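ESAT-6/WXG100 secretion system protein (Streptococcus gallolyticus, PDB 7JQE) is the extracellular region of EsaA, a membrane subunit of the type VIIb secretion system, and probably takes part in exporting bacterial toxins across the cell envelope. Local coordinates at residues 260-265 with 391-396; 255-260 with 403-408; 154-159 with 479-484; 167-172 with 467-472. One frame throughout, in Å; residues are numbered along the deposited sequence.

How the contacts relate
From the N terminus, the chain enters contact 3 with helix 152-164, then contact 4 at the start of helix 169-179; both find their partners on helix 462-491. Residues 255-260 and 260-265 follow, running out of contact 2 into contact 1 through the shared Ala260. The return is reversed: 391-396 closes contact 1, 403-408 contact 2, 467-472 contact 4 and 479-484 contact 3. All four loops nest and none cross. Contacts 1 and 2, centres about 16 Å apart, tie the junction between the sheets and helix 396-427; contacts 3 and 4, centres about 18 Å apart, tie the helices at the far end, with about 102 Å between the centres of contacts 1 and 3.

Contact 1. Residues 260-265 with 391-396. With EDO (1,2-ethanediol), chain C; EDO (1,2-ethanediol), chain V.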
loop_
_atom_site.group_PDB
_atom_site.type_symbol
_atom_site.label_atom_id
_atom_site.label_comp_id
_atom_site.label_asym_id
_atom_site.label_seq_id
_atom_site.Cartn_x
_atom_site.Cartn_y
_atom_site.Cartn_z
ATOM N N ALA A 260 34.473 -6.511 3.984
ATOM C CA ALA A 260 35.458 -5.830 3.157
ATOM C C ALA A 260 36.561 -5.245 4.033
ATOM O O ALA A 260 36.284 -4.556 5.020
ATOM C CB ALA A 260 34.793 -4.736 2.324
ATOM N N GLU A 261 37.810 -5.523 3.672
ATOM C CA GLU A 261 38.970 -5.049 4.416
ATOM C C GLU A 261 39.865 -4.213 3.512
ATOM O O GLU A 261 40.094 -4.561 2.348
ATOM C CB GLU A 261 39.777 -6.216 5.006
ATOM C CG GLU A 261 39.104 -6.918 6.177
ATOM C CD GLU A 261 38.907 -6.004 7.374
ATOM O OE1 GLU A 261 39.725 -5.079 7.559
ATOM O OE2 GLU A 261 37.928 -6.206 8.126
ATOM N N ASP A 262 40.365 -3.109 4.055
ATOM C CA ASP A 262 41.341 -2.302 3.341
ATOM C C ASP A 262 42.698 -2.995 3.356
ATOM O O ASP A 262 42.985 -3.826 4.222
ATOM C CB ASP A 262 41.451 -0.917 3.979
ATOM C CG ASP A 262 40.137 -0.157 3.949
ATOM O OD1 ASP A 262 39.782 0.376 2.872
ATOM O OD2 ASP A 262 39.452 -0.104 4.998
ATOM N N ALA A 263 43.531 -2.659 2.372
ATOM C CA ALA A 263 44.911 -3.117 2.404
ATOM C C ALA A 263 45.568 -2.683 3.705
ATOM O O ALA A 263 45.211 -1.661 4.298
ATOM C CB ALA A 263 45.693 -2.564 1.213
ATOM N N LYS A 264 46.533 -3.476 4.158
ATOM C CA LYS A 264 47.305 -3.152 5.356
ATOM C C LYS A 264 48.775 -3.006 4.980
ATOM O O LYS A 264 49.462 -4.016 4.737
ATOM C CB LYS A 264 47.120 -4.224 6.428
ATOM C CG LYS A 264 47.400 -3.742 7.844
ATOM C CD LYS A 264 46.437 -2.631 8.252
ATOM C CE LYS A 264 46.671 -2.188 9.693
ATOM N NZ LYS A 264 45.824 -1.017 10.066
ATOM N N PRO A 265 49.298 -1.787 4.899
ATOM C CA PRO A 265 50.701 -1.611 4.516
ATOM C C PRO A 265 51.644 -2.020 5.639
ATOM O O PRO A 265 51.290 -2.030 6.820
ATOM C CB PRO A 265 50.803 -0.112 4.220
ATOM C CG PRO A 265 49.732 0.500 5.053
ATOM C CD PRO A 265 48.610 -0.499 5.098
ATOM N N TYR A 391 49.820 4.760 3.132
ATOM C CA TYR A 391 48.442 5.238 3.149
ATOM C C TYR A 391 47.577 4.148 3.766
ATOM O O TYR A 391 47.439 3.062 3.192
ATOM C CB TYR A 391 47.981 5.583 1.735
ATOM C CG TYR A 391 48.361 4.520 0.726
ATOM C CD1 TYR A 391 47.476 3.496 0.392
ATOM C CD2 TYR A 391 49.616 4.526 0.123
ATOM C CE1 TYR A 391 47.826 2.514 -0.523
ATOM C CE2 TYR A 391 49.975 3.548 -0.796
ATOM C CZ TYR A 391 49.077 2.544 -1.113
ATOM O OH TYR A 391 49.429 1.571 -2.022
ATOM N N VAL A 392 47.031 4.414 4.948
ATOM C CA VAL A 392 46.083 3.504 5.580
ATOM C C VAL A 392 44.687 4.005 5.239
ATOM O O VAL A 392 44.239 5.023 5.771
ATOM C CB VAL A 392 46.289 3.425 7.097
ATOM C CG1 VAL A 392 45.373 2.361 7.689
ATOM C CG2 VAL A 392 47.745 3.129 7.421
ATOM N N THR A 393 44.008 3.307 4.336
ATOM C CA THR A 393 42.686 3.723 3.897
ATOM C C THR A 393 41.608 3.062 4.748
ATOM O O THR A 393 41.810 1.990 5.326
ATOM C CB THR A 393 42.465 3.386 2.422
ATOM O OG1 THR A 393 42.333 1.967 2.270
ATOM C CG2 THR A 393 43.642 3.870 1.586
ATOM N N ASP A 394 40.451 3.725 4.815
ATOM C CA ASP A 394 39.330 3.297 5.644
ATOM C C ASP A 394 38.049 3.165 4.830
ATOM O O ASP A 394 36.954 3.223 5.394
ATOM C CB ASP A 394 39.116 4.288 6.792
ATOM C CG ASP A 394 38.467 3.655 7.996
ATOM O OD1 ASP A 394 38.122 2.456 7.923
ATOM O OD2 ASP A 394 38.316 4.357 9.021
ATOM N N THR A 395 38.165 2.987 3.516
ATOM C CA THR A 395 37.036 3.111 2.607
ATOM C C THR A 395 36.674 1.796 1.922
ATOM O O THR A 395 35.952 1.805 0.920
ATOM C CB THR A 395 37.336 4.179 1.558
ATOM O OG1 THR A 395 38.501 3.797 0.814
ATOM C CG2 THR A 395 37.581 5.525 2.228
ATOM N N ALA A 396 37.161 0.664 2.440
ATOM C CA ALA A 396 36.883 -0.616 1.796
ATOM C C ALA A 396 35.400 -0.958 1.870
ATOM O O ALA A 396 34.794 -1.354 0.869
ATOM C CB ALA A 396 37.717 -1.720 2.441
HETATM C C1 EDO C . 34.490 2.918 7.868
HETATM O O1 EDO C . 34.601 2.894 6.438
HETATM C C2 EDO C . 33.646 4.111 8.306
HETATM O O2 EDO C . 32.360 4.063 7.668
HETATM C C1 EDO V . 35.003 -4.523 8.313
HETATM O O1 EDO V . 33.897 -4.238 7.446
HETATM C C2 EDO V . 35.275 -3.334 9.233
HETATM O O2 EDO V . 35.625 -2.181 8.458
#
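Asp262 points its carboxylate into the bend formed by Thr393, Asp394, Thr395 and Ala396, and is the main link between two chain segments whose end-to-end directions differ by 169°. The hydroxyl OG1 of Thr393 donates to Asp262 OD1 over 3.1 Å, approaching from above the carboxylate plane, 51° out of it. A weak second bond reaches the same oxygen from Thr395 N, with an N-H...O angle of 121°. Asp262 OD2 lies 3.2 Å from Thr393 O, two acceptors without a hydrogen bond, and 4.1 Å from Asp394 OD1, a pairing of like charges that may raise the affinity of either group for a proton.

Apolar contacts lie at both ends. Ala260 CB faces Ala396 CB at 4.2 Å, while the Pro265 ring crosses Val392 at about a right angle, CG to CG2 4.1 Å. The Lys264 chain bends at chi2, and its NZ ends 4.2 Å from Val392 CG1; that amine also bonds weakly to Leu366 O.

Thr395 occupies the N-cap position of helix 396-427 without a side-chain capping bond. The whole is a strand-to-helix junction: one connection enters the β-sheets and the other, running antiparallel, returns to helix 396-427.

Contact 2. Residues 255-260 with 403-408; sequences YSFLTA and KDDLKT. With EDO (1,2-ethanediol), chain V; EDO (1,2-ethanediol), chain B.
Tyr255 lies against Asp405 and Thr408 where a loop containing a short 3-10 turn, 256-258, packs on helix 396-427; in this loop-on-helix packing the Asp405 carboxylate accepts the N-H groups of Ser256 and Phe257 at the start of the 3-10 segment. The tyrosine CB is 3.7 Å from Asp405 OD2, and the ring stands nearly perpendicular to the carboxylate, with 88° between the planes. Asp405 OD1 and the methyl CG2 of Thr408 both approach the ring at its edge. Beyond the two segments the tyrosine also packs on Leu213 and Ile409.

Ser256 follows, and its N donates a weak bond of 3.3 Å to Asp405 OD1. Its CB faces the OD2 of Asp404, whose stronger partner is the hydroxyl of Ser400.

Phe257 then supplies the straight bond of the pair: N to Asp405 OD2 is 2.9 Å with an N-H...O angle of 176°, and the donor meets the oxygen nearly along its C-O axis. The two oxygens of one buried carboxylate thus each receive an amide, one firmly and one weakly, which would restrict its rotation. Leu258 rests CD2 on one face of the Phe257 ring, 3.7 Å above the plane and offset toward the rim, while Leu213 and Lys216 of helix 211-219 also touch the Phe257 side chain.

On the helix the 403-405 turn is wider, of pi type, and there is a kink at 407-408. At the phenylalanine, ring atom CD1 comes to 3.0 Å from Asp405 OD2, which lies at the ring edge and in its plane.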
loop_
_atom_site.group_PDB
_atom_site.type_symbol
_atom_site.label_atom_id
_atom_site.label_comp_id
_atom_site.label_asym_id
_atom_site.label_seq_id
_atom_site.Cartn_x
_atom_site.Cartn_y
_atom_site.Cartn_z
ATOM N N TYR A 255 26.162 -10.204 2.100
ATOM C CA TYR A 255 26.534 -8.863 1.663
ATOM C C TYR A 255 28.046 -8.721 1.732
ATOM O O TYR A 255 28.635 -8.841 2.812
ATOM C CB TYR A 255 25.848 -7.798 2.522
ATOM C CG TYR A 255 24.337 -7.860 2.466
ATOM C CD1 TYR A 255 23.643 -7.427 1.342
ATOM C CD2 TYR A 255 23.606 -8.349 3.540
ATOM C CE1 TYR A 255 22.259 -7.485 1.289
ATOM C CE2 TYR A 255 22.230 -8.405 3.500
ATOM C CZ TYR A 255 21.559 -7.976 2.373
ATOM O OH TYR A 255 20.185 -8.042 2.337
ATOM N N SER A 256 28.670 -8.466 0.579
ATOM C CA SER A 256 30.123 -8.319 0.527
ATOM C C SER A 256 30.628 -7.308 1.556
ATOM O O SER A 256 31.553 -7.592 2.322
ATOM C CB SER A 256 30.551 -7.899 -0.880
ATOM O OG SER A 256 30.014 -8.769 -1.862
ATOM N N PHE A 257 30.019 -6.120 1.595
ATOM C CA PHE A 257 30.579 -5.013 2.364
ATOM C C PHE A 257 30.668 -5.297 3.859
ATOM O O PHE A 257 31.258 -4.489 4.586
ATOM C CB PHE A 257 29.756 -3.738 2.124
ATOM C CG PHE A 257 28.519 -3.633 2.979
ATOM C CD1 PHE A 257 27.359 -4.313 2.639
ATOM C CD2 PHE A 257 28.511 -2.835 4.114
ATOM C CE1 PHE A 257 26.220 -4.207 3.423
ATOM C CE2 PHE A 257 27.374 -2.725 4.903
ATOM C CZ PHE A 257 26.227 -3.412 4.559
ATOM N N LEU A 258 30.103 -6.404 4.343
ATOM C CA LEU A 258 30.208 -6.720 5.763
ATOM C C LEU A 258 31.559 -7.325 6.123
ATOM O O LEU A 258 31.902 -7.383 7.310
ATOM C CB LEU A 258 29.084 -7.676 6.184
ATOM C CG LEU A 258 27.645 -7.149 6.097
ATOM C CD1 LEU A 258 26.635 -8.240 6.448
ATOM C CD2 LEU A 258 27.447 -5.926 6.987
ATOM N N THR A 259 32.335 -7.769 5.130
ATOM C CA THR A 259 33.649 -8.352 5.374
ATOM C C THR A 259 34.726 -7.706 4.510
ATOM O O THR A 259 35.792 -8.300 4.314
ATOM C CB THR A 259 33.631 -9.861 5.129
ATOM O OG1 THR A 259 33.462 -10.115 3.727
ATOM C CG2 THR A 259 32.492 -10.510 5.902
ATOM N N ALA A 260 34.473 -6.511 3.984
ATOM C CA ALA A 260 35.458 -5.830 3.157
ATOM C C ALA A 260 36.561 -5.245 4.033
ATOM O O ALA A 260 36.284 -4.556 5.020
ATOM C CB ALA A 260 34.793 -4.736 2.324
ATOM N N LYS A 403 29.163 -0.344 -4.623
ATOM C CA LYS A 403 29.295 -0.978 -5.931
ATOM C C LYS A 403 28.774 -2.405 -5.968
ATOM O O LYS A 403 28.391 -2.885 -7.042
ATOM C CB LYS A 403 30.757 -0.960 -6.395
ATOM C CG LYS A 403 31.696 -1.913 -5.662
ATOM C CD LYS A 403 33.148 -1.692 -6.120
ATOM C CE LYS A 403 34.135 -2.643 -5.441
ATOM N NZ LYS A 403 33.972 -4.055 -5.891
ATOM N N ASP A 404 28.743 -3.098 -4.832
ATOM C CA ASP A 404 28.287 -4.483 -4.800
ATOM C C ASP A 404 26.854 -4.628 -4.300
ATOM O O ASP A 404 26.024 -5.234 -4.981
ATOM C CB ASP A 404 29.222 -5.328 -3.924
ATOM C CG ASP A 404 30.625 -5.429 -4.495
ATOM O OD1 ASP A 404 30.763 -5.426 -5.739
ATOM O OD2 ASP A 404 31.590 -5.509 -3.703
ATOM N N ASP A 405 26.542 -4.067 -3.133
ATOM C CA ASP A 405 25.354 -4.449 -2.384
ATOM C C ASP A 405 24.219 -3.438 -2.435
ATOM O O ASP A 405 23.059 -3.831 -2.308
ATOM C CB ASP A 405 25.725 -4.699 -0.917
ATOM C CG ASP A 405 26.694 -5.853 -0.756
ATOM O OD1 ASP A 405 26.499 -6.890 -1.426
ATOM O OD2 ASP A 405 27.654 -5.724 0.030
ATOM N N LEU A 406 24.518 -2.151 -2.620
ATOM C CA LEU A 406 23.487 -1.131 -2.477
ATOM C C LEU A 406 22.299 -1.402 -3.394
ATOM O O LEU A 406 21.143 -1.305 -2.968
ATOM C CB LEU A 406 24.083 0.248 -2.749
ATOM C CG LEU A 406 23.329 1.438 -2.162
ATOM C CD1 LEU A 406 22.923 1.152 -0.724
ATOM C CD2 LEU A 406 24.198 2.685 -2.233
ATOM N N LYS A 407 22.564 -1.765 -4.650
ATOM C CA LYS A 407 21.475 -2.001 -5.590
ATOM C C LYS A 407 20.576 -3.138 -5.118
ATOM O O LYS A 407 19.361 -3.121 -5.352
ATOM C CB LYS A 407 22.031 -2.311 -6.976
ATOM C CG LYS A 407 22.679 -3.673 -7.054
ATOM C CD LYS A 407 23.238 -3.954 -8.432
ATOM C CE LYS A 407 24.456 -4.859 -8.328
ATOM N NZ LYS A 407 24.212 -5.999 -7.396
ATOM N N THR A 408 21.158 -4.142 -4.463
ATOM C CA THR A 408 20.340 -5.215 -3.917
ATOM C C THR A 408 19.588 -4.758 -2.674
ATOM O O THR A 408 18.450 -5.176 -2.443
ATOM C CB THR A 408 21.205 -6.429 -3.606
ATOM O OG1 THR A 408 21.370 -7.201 -4.800
ATOM C CG2 THR A 408 20.549 -7.293 -2.542
HETATM C C1 EDO V . 35.003 -4.523 8.313
HETATM O O1 EDO V . 33.897 -4.238 7.446
HETATM C C2 EDO V . 35.275 -3.334 9.233
HETATM O O2 EDO V . 35.625 -2.181 8.458
HETATM C C1 EDO B . 19.211 -10.360 -2.975
HETATM O O1 EDO B . 19.415 -9.955 -4.333
HETATM C C2 EDO B . 20.421 -11.152 -2.491
HETATM O O2 EDO B . 20.220 -11.557 -1.132
#

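Contact 3. Residues 154-159 with 479-484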
loop_
_atom_site.group_PDB
_atom_site.type_symbol
_atom_site.label_atom_id
_atom_site.label_comp_id
_atom_site.label_asym_id
_atom_site.label_seq_id
_atom_site.Cartn_x
_atom_site.Cartn_y
_atom_site.Cartn_z
ATOM N N GLU A 154 -61.649 8.503 8.663
ATOM C CA GLU A 154 -61.396 8.609 10.094
ATOM C C GLU A 154 -60.962 7.271 10.675
ATOM O O GLU A 154 -60.185 7.232 11.636
ATOM C CB GLU A 154 -62.644 9.131 10.808
ATOM C CG GLU A 154 -62.456 9.390 12.293
ATOM C CD GLU A 154 -63.722 9.896 12.962
ATOM O OE1 GLU A 154 -64.747 10.064 12.264
ATOM O OE2 GLU A 154 -63.691 10.125 14.190
ATOM N N ARG A 155 -61.444 6.166 10.098
ATOM C CA ARG A 155 -61.059 4.840 10.570
ATOM C C ARG A 155 -59.630 4.505 10.154
ATOM O O ARG A 155 -58.830 4.026 10.967
ATOM C CB ARG A 155 -62.050 3.805 10.037
ATOM C CG ARG A 155 -61.901 2.407 10.612
ATOM C CD ARG A 155 -63.257 1.706 10.652
ATOM N NE ARG A 155 -64.162 2.238 9.635
ATOM C CZ ARG A 155 -64.332 1.709 8.427
ATOM N NH1 ARG A 155 -63.664 0.620 8.078
ATOM N NH2 ARG A 155 -65.173 2.269 7.568
ATOM N N LYS A 156 -59.289 4.757 8.887
ATOM C CA LYS A 156 -57.925 4.517 8.421
ATOM C C LYS A 156 -56.915 5.326 9.223
ATOM O O LYS A 156 -55.842 4.821 9.575
ATOM C CB LYS A 156 -57.813 4.848 6.934
ATOM C CG LYS A 156 -58.225 3.717 6.012
ATOM C CD LYS A 156 -58.161 4.151 4.556
ATOM C CE LYS A 156 -57.926 2.960 3.639
ATOM N NZ LYS A 156 -58.908 1.868 3.883
ATOM N N LEU A 157 -57.230 6.590 9.514
ATOM C CA LEU A 157 -56.320 7.408 10.310
ATOM C C LEU A 157 -56.088 6.786 11.683
ATOM O O LEU A 157 -54.947 6.694 12.153
ATOM C CB LEU A 157 -56.870 8.828 10.444
ATOM C CG LEU A 157 -55.981 9.800 11.224
ATOM C CD1 LEU A 157 -54.613 9.933 10.560
ATOM C CD2 LEU A 157 -56.647 11.158 11.369
ATOM N N ALA A 158 -57.165 6.343 12.338
ATOM C CA ALA A 158 -57.036 5.738 13.659
ATOM C C ALA A 158 -56.192 4.469 13.612
ATOM O O ALA A 158 -55.402 4.208 14.527
ATOM C CB ALA A 158 -58.420 5.438 14.235
ATOM N N ILE A 159 -56.358 3.659 12.565
ATOM C CA ILE A 159 -55.572 2.436 12.439
ATOM C C ILE A 159 -54.100 2.772 12.246
ATOM O O ILE A 159 -53.224 2.212 12.915
ATOM C CB ILE A 159 -56.108 1.570 11.284
ATOM C CG1 ILE A 159 -57.561 1.162 11.551
ATOM C CG2 ILE A 159 -55.224 0.344 11.080
ATOM C CD1 ILE A 159 -58.242 0.472 10.381
ATOM N N LEU A 479 -55.793 -3.332 4.434
ATOM C CA LEU A 479 -56.308 -4.679 4.652
ATOM C C LEU A 479 -57.144 -4.753 5.923
ATOM O O LEU A 479 -58.167 -5.446 5.957
ATOM C CB LEU A 479 -55.160 -5.681 4.703
ATOM C CG LEU A 479 -54.418 -5.896 3.383
ATOM C CD1 LEU A 479 -53.010 -6.424 3.641
ATOM C CD2 LEU A 479 -55.196 -6.843 2.489
ATOM N N THR A 480 -56.723 -4.055 6.981
ATOM C CA THR A 480 -57.538 -4.014 8.192
ATOM C C THR A 480 -58.868 -3.321 7.928
ATOM O O THR A 480 -59.924 -3.798 8.358
ATOM C CB THR A 480 -56.783 -3.311 9.320
ATOM O OG1 THR A 480 -55.646 -4.092 9.697
ATOM C CG2 THR A 480 -57.688 -3.141 10.532
ATOM N N ASN A 481 -58.837 -2.196 7.211
ATOM C CA ASN A 481 -60.069 -1.492 6.885
ATOM C C ASN A 481 -60.999 -2.362 6.051
ATOM O O ASN A 481 -62.225 -2.295 6.201
ATOM C CB ASN A 481 -59.747 -0.191 6.151
ATOM C CG ASN A 481 -60.985 0.622 5.849
ATOM O OD1 ASN A 481 -61.509 1.319 6.717
ATOM N ND2 ASN A 481 -61.466 0.535 4.615
ATOM N N GLU A 482 -60.435 -3.184 5.163
ATOM C CA GLU A 482 -61.264 -4.056 4.337
ATOM C C GLU A 482 -61.911 -5.154 5.173
ATOM O O GLU A 482 -63.080 -5.502 4.957
ATOM C CB GLU A 482 -60.428 -4.647 3.201
ATOM C CG GLU A 482 -60.014 -3.617 2.151
ATOM C CD GLU A 482 -58.648 -3.897 1.548
ATOM O OE1 GLU A 482 -58.047 -4.937 1.883
ATOM O OE2 GLU A 482 -58.172 -3.074 0.740
ATOM N N ILE A 483 -61.173 -5.702 6.142
ATOM C CA ILE A 483 -61.756 -6.692 7.044
ATOM C C ILE A 483 -62.940 -6.096 7.797
ATOM O O ILE A 483 -63.978 -6.744 7.971
ATOM C CB ILE A 483 -60.686 -7.229 8.011
ATOM C CG1 ILE A 483 -59.534 -7.865 7.229
ATOM C CG2 ILE A 483 -61.299 -8.224 8.982
ATOM C CD1 ILE A 483 -58.421 -8.389 8.100
ATOM N N ILE A 484 -62.799 -4.853 8.261
ATOM C CA ILE A 484 -63.880 -4.202 8.992
ATOM C C ILE A 484 -65.117 -4.087 8.112
ATOM O O ILE A 484 -66.239 -4.379 8.543
ATOM C CB ILE A 484 -63.423 -2.828 9.511
ATOM C CG1 ILE A 484 -62.422 -2.997 10.656
ATOM C CG2 ILE A 484 -64.613 -1.990 9.941
ATOM C CD1 ILE A 484 -61.860 -1.690 11.185
#
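Arg155 reaches across to helix 462-491 and lies over Asn481 and beside Ile484. This is helix-helix packing within a bundle, helix 152-164 against helix 462-491: the axes of the two short segments approach to 10.1 Å, and their N-to-C directions differ by 130°, a steeply inclined crossing, nearer antiparallel than parallel.

The guanidinium and the Asn481 amide are nearly parallel, with 16° between their planes, although the two side chains run at about a right angle to each other. Arg155 slides past Ile484 in the opposite direction, its CD 3.7 Å from Ile484 CD1 and its NH1 3.3 Å from Ile484 CG2, so both the CD methylene and the guanidinium end lie against the isoleucine. Its NE bonds weakly to Thr149 O. Lys156, next along the helix, crosses Asn481 at about a right angle, its NZ 3.2 Å from Asn481 CB. The lysine amine also has Glu482 OE2 at 5.9 Å, an opposite charge not in contact.

One helical turn after Arg155, Ile159 extends toward Thr480 and Ile484. Leu141 and Tyr146 from nearby loops pack on it as well, whereas the hydroxyl of Thr480 is turned to Arg127 of helix 102-135 and to Tyr476 O. With Thr480 CG2 anti to the backbone N, the methyl meets the isoleucine: Ile159 CD1 to Thr480 CG2 is 3.7 Å, and Ile159 CD1 to Ile484 CD1 is 4.3 Å.

Contact 4. Residues 167-172 with 467-472. With EDO (1,2-ethanediol), chain S.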
loop_
_atom_site.group_PDB
_atom_site.type_symbol
_atom_site.label_atom_id
_atom_site.label_comp_id
_atom_site.label_asym_id
_atom_site.label_seq_id
_atom_site.Cartn_x
_atom_site.Cartn_y
_atom_site.Cartn_z
ATOM N N VAL A 167 -45.169 -0.387 16.082
ATOM C CA VAL A 167 -44.076 -0.984 15.324
ATOM C C VAL A 167 -42.843 -0.110 15.506
ATOM O O VAL A 167 -42.874 1.090 15.209
ATOM C CB VAL A 167 -44.432 -1.130 13.836
ATOM C CG1 VAL A 167 -43.233 -1.614 13.051
ATOM C CG2 VAL A 167 -45.597 -2.085 13.667
ATOM N N THR A 168 -41.763 -0.709 15.997
ATOM C CA THR A 168 -40.511 0.013 16.161
ATOM C C THR A 168 -39.722 0.010 14.858
ATOM O O THR A 168 -39.843 -0.900 14.033
ATOM C CB THR A 168 -39.666 -0.607 17.273
ATOM O OG1 THR A 168 -39.171 -1.880 16.840
ATOM C CG2 THR A 168 -40.499 -0.798 18.532
ATOM N N ASP A 169 -38.905 1.049 14.676
ATOM C CA ASP A 169 -38.087 1.121 13.473
ATOM C C ASP A 169 -37.093 -0.028 13.413
ATOM O O ASP A 169 -36.700 -0.452 12.319
ATOM C CB ASP A 169 -37.368 2.466 13.409
ATOM C CG ASP A 169 -38.334 3.637 13.383
ATOM O OD1 ASP A 169 -39.128 3.778 14.339
ATOM O OD2 ASP A 169 -38.304 4.415 12.407
ATOM N N ASP A 170 -36.687 -0.554 14.572
ATOM C CA ASP A 170 -35.762 -1.684 14.581
ATOM C C ASP A 170 -36.401 -2.925 13.974
ATOM O O ASP A 170 -35.765 -3.632 13.183
ATOM C CB ASP A 170 -35.286 -1.967 16.007
ATOM C CG ASP A 170 -34.227 -0.984 16.476
ATOM O OD1 ASP A 170 -33.513 -0.418 15.618
ATOM O OD2 ASP A 170 -34.105 -0.780 17.704
ATOM N N SER A 171 -37.657 -3.205 14.333
ATOM C CA SER A 171 -38.344 -4.357 13.761
ATOM C C SER A 171 -38.422 -4.249 12.245
ATOM O O SER A 171 -38.177 -5.229 11.531
ATOM C CB SER A 171 -39.737 -4.488 14.371
ATOM O OG SER A 171 -39.658 -4.597 15.781
ATOM N N VAL A 172 -38.744 -3.060 11.733
ATOM C CA VAL A 172 -38.791 -2.866 10.287
ATOM C C VAL A 172 -37.409 -3.074 9.678
ATOM O O VAL A 172 -37.272 -3.654 8.594
ATOM C CB VAL A 172 -39.352 -1.471 9.952
ATOM C CG1 VAL A 172 -39.370 -1.251 8.449
ATOM C CG2 VAL A 172 -40.750 -1.306 10.539
ATOM N N ASN A 467 -39.298 4.393 4.648
ATOM C CA ASN A 467 -40.173 4.165 3.502
ATOM C C ASN A 467 -40.705 2.738 3.480
ATOM O O ASN A 467 -41.847 2.503 3.065
ATOM C CB ASN A 467 -39.430 4.491 2.206
ATOM C CG ASN A 467 -39.243 5.982 2.004
ATOM O OD1 ASN A 467 -39.963 6.795 2.587
ATOM N ND2 ASN A 467 -38.279 6.349 1.170
ATOM N N PHE A 468 -39.895 1.771 3.920
ATOM C CA PHE A 468 -40.378 0.398 4.032
ATOM C C PHE A 468 -41.472 0.296 5.086
ATOM O O PHE A 468 -42.504 -0.349 4.868
ATOM C CB PHE A 468 -39.214 -0.535 4.368
ATOM C CG PHE A 468 -39.501 -1.993 4.129
ATOM C CD1 PHE A 468 -39.683 -2.477 2.844
ATOM C CD2 PHE A 468 -39.545 -2.886 5.187
ATOM C CE1 PHE A 468 -39.927 -3.822 2.621
ATOM C CE2 PHE A 468 -39.788 -4.228 4.969
ATOM C CZ PHE A 468 -39.980 -4.697 3.682
ATOM N N LYS A 469 -41.258 0.935 6.238
ATOM C CA LYS A 469 -42.289 0.990 7.265
ATOM C C LYS A 469 -43.565 1.623 6.720
ATOM O O LYS A 469 -44.673 1.157 7.011
ATOM C CB LYS A 469 -41.765 1.769 8.473
ATOM C CG LYS A 469 -42.670 1.767 9.692
ATOM C CD LYS A 469 -42.190 2.760 10.741
ATOM C CE LYS A 469 -43.000 2.646 12.024
ATOM N NZ LYS A 469 -42.564 3.627 13.054
ATOM N N GLU A 470 -43.425 2.676 5.911
ATOM C CA GLU A 470 -44.597 3.366 5.378
ATOM C C GLU A 470 -45.362 2.491 4.393
ATOM O O GLU A 470 -46.595 2.542 4.340
ATOM C CB GLU A 470 -44.174 4.680 4.721
ATOM C CG GLU A 470 -44.449 5.913 5.569
ATOM C CD GLU A 470 -43.780 7.164 5.025
ATOM O OE1 GLU A 470 -42.551 7.294 5.178
ATOM O OE2 GLU A 470 -44.482 8.016 4.441
ATOM N N SER A 471 -44.654 1.685 3.601
ATOM C CA SER A 471 -45.334 0.792 2.670
ATOM C C SER A 471 -46.126 -0.272 3.418
ATOM O O SER A 471 -47.289 -0.542 3.094
ATOM C CB SER A 471 -44.321 0.145 1.724
ATOM O OG SER A 471 -43.791 1.099 0.822
ATOM N N GLY A 472 -45.509 -0.883 4.431
ATOM C CA GLY A 472 -46.210 -1.899 5.201
ATOM C C GLY A 472 -47.429 -1.354 5.922
ATOM O O GLY A 472 -48.485 -1.991 5.949
HETATM C C1 EDO S . -41.006 2.601 -0.768
HETATM O O1 EDO S . -41.020 1.190 -0.512
HETATM C C2 EDO S . -40.498 2.872 -2.181
HETATM O O2 EDO S . -41.361 2.244 -3.137
#
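The backbones come closest where Val172, in the first turn of helix 169-179, faces Lys469 on helix 462-491, with CA atoms 6.0 Å apart. Val172 divides its two methyls between neighbouring residues of that helix. CG1 meets the Phe468 ring at its edge and in plane, 3.7 Å from CD2, while CG2 lies 3.7 Å from Lys469 CG, the valine and lysine side chains crossing at about a right angle. The phenylalanine ring also meets Tyr134 of helix 102-135, their planes about 30° apart, and packs on Gln179 of the second subunit.

Lys469 is extended throughout, CG anti to the backbone N (chi1 -173°), and its aliphatic part passes Val172 on the way to the start of helix 169-179. Its NZ gives a weak hydrogen bond to Val167 O, 3.3 Å away, and a long salt bridge to Asp169 OD1, 3.7 Å away.

The chemistry is therefore split along one lysine. The aliphatic chain joins Val172 in the buried layer, and the amine is held loosely by two oxygens near the helix start; the polar links are weak and long while the methyls sit at van der Waals distance, consistent with a contact that leans on packing.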